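Local atomic coordinates of carboxymuconolactone decarboxylase family protein (Thermotoga maritima, PDB entry 1VKE), a protein that probably acts as a peroxiredoxin-like oxidoreductase of the AhpD-like clan, possibly taking part in the antioxidative response. Residues E[116-119]-E[120-124]. Numbering follows the deposited sequence.
Sequences GFLE and ELREM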
# COMPACT_ATOMS: atom_id res chain seq x y z
N GLY E 116 -6.69 -13.41 17.06
CA GLY E 116 -7.26 -12.98 18.33
C GLY E 116 -8.75 -12.71 18.28
O GLY E 116 -9.53 -13.15 19.14
N PHE E 117 -9.16 -12.03 17.21
CA PHE E 117 -10.54 -11.73 17.00
C PHE E 117 -11.34 -12.99 16.71
O PHE E 117 -12.42 -13.17 17.24
CB PHE E 117 -10.69 -10.75 15.86
CG PHE E 117 -12.05 -10.18 15.75
CD1 PHE E 117 -12.60 -9.43 16.78
CD2 PHE E 117 -12.82 -10.43 14.64
CE1 PHE E 117 -13.89 -8.91 16.69
CE2 PHE E 117 -14.11 -9.90 14.53
CZ PHE E 117 -14.64 -9.15 15.55
N LEU E 118 -10.79 -13.87 15.89
CA LEU E 118 -11.46 -15.15 15.61
C LEU E 118 -11.67 -15.92 16.92
O LEU E 118 -12.75 -16.50 17.16
CB LEU E 118 -10.64 -15.97 14.64
CG LEU E 118 -11.17 -17.35 14.26
CD1 LEU E 118 -12.54 -17.25 13.64
CD2 LEU E 118 -10.20 -18.06 13.34
N GLU E 119 -10.68 -15.89 17.80
CA GLU E 119 -10.82 -16.58 19.11
C GLU E 119 -11.96 -15.99 19.91
O GLU E 119 -12.74 -16.75 20.56
CB GLU E 119 -9.50 -16.57 19.86
CG GLU E 119 -8.60 -17.61 19.23
CD GLU E 119 -7.18 -17.62 19.76
OE1 GLU E 119 -6.85 -16.79 20.63
OE2 GLU E 119 -6.39 -18.47 19.26
N GLU E 120 -12.10 -14.66 19.87
CA GLU E 120 -13.22 -14.00 20.55
C GLU E 120 -14.57 -14.46 19.98
O GLU E 120 -15.51 -14.75 20.75
CB GLU E 120 -13.09 -12.48 20.42
CG GLU E 120 -14.11 -11.70 21.22
CD GLU E 120 -13.96 -10.18 21.04
OE1 GLU E 120 -12.85 -9.73 20.60
OE2 GLU E 120 -14.95 -9.46 21.34
N LEU E 121 -14.67 -14.55 18.65
CA LEU E 121 -15.90 -15.02 18.01
C LEU E 121 -16.22 -16.48 18.40
O LEU E 121 -17.36 -16.82 18.64
CB LEU E 121 -15.80 -14.92 16.48
CG LEU E 121 -15.61 -13.49 15.96
CD1 LEU E 121 -15.39 -13.50 14.46
CD2 LEU E 121 -16.79 -12.62 16.33
N ARG E 122 -15.20 -17.33 18.41
CA ARG E 122 -15.40 -18.75 18.80
C ARG E 122 -15.85 -18.88 20.25
O ARG E 122 -16.66 -19.75 20.57
CB ARG E 122 -14.16 -19.61 18.53
CG ARG E 122 -13.81 -19.77 17.03
CD ARG E 122 -14.95 -20.30 16.18
NE ARG E 122 -14.50 -20.51 14.81
CZ ARG E 122 -15.30 -20.67 13.76
NH1 ARG E 122 -16.61 -20.67 13.90
NH2 ARG E 122 -14.75 -20.84 12.57
N GLU E 123 -15.36 -17.98 21.11
CA GLU E 123 -15.80 -17.98 22.52
C GLU E 123 -17.29 -17.54 22.63
O GLU E 123 -18.06 -18.16 23.37
CB GLU E 123 -14.83 -17.13 23.35
CG GLU E 123 -15.18 -16.93 24.82
CD GLU E 123 -14.86 -18.15 25.68
OE1 GLU E 123 -14.23 -19.12 25.16
OE2 GLU E 123 -15.22 -18.12 26.91
N MET E 124 -17.68 -16.51 21.86
CA MET E 124 -19.09 -16.14 21.75
C MET E 124 -19.92 -17.35 21.30
O MET E 124 -20.96 -17.67 21.86
CB MET E 124 -19.31 -14.98 20.79
CG MET E 124 -18.75 -13.73 21.33
SD MET E 124 -18.92 -12.33 20.20
CE MET E 124 -20.66 -11.98 20.30
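Phe117 and Leu121, one turn apart on the last helix, 108-127, of this all-helical AhpD-like chain, pack side chain on side chain where the helix heads toward its C-terminal end. Leu121 brings its branched end over one face of the Phe117 ring: CG lies above the plane near the rim, and CD1 is 3.8 Å from Phe117 CE2. With Phe117 CG anti to the backbone N (chi1 -169°), CG sits beside the carbonyl carbon, and the ring comes within reach of Glu120 and Leu121. Glu120 OE1 approaches the same ring obliquely, 3.8 Å from Phe117 CD1, its carboxylate plane turned 78° from the ring; this oxygen is hydrogen-bonded to Glu14 N. Replacing Phe117 by an alanine would remove the face under Leu121 CG and CD1 and would probably leave a gap beside them. On another side of the helix, Leu118 and Arg122 run side by side, with Leu118 CD1 4.0 Å from Arg122 NE, while the guanidinium forms salt bridges with Asp89 and Glu125. Regular i-to-i+4 bonds carry the backbone, among them Leu121 N to Phe117 O at 3.0 Å and Arg122 N to Leu118 O at 2.9 Å. Phe117 and Leu121 both touch Tyr15 of helix 15-28, Phe117 also meets Arg76 and Val80 of helix 72-84, and Leu118 touches Val83 of that helix and Ile92 and Phe93 of helix 89-103.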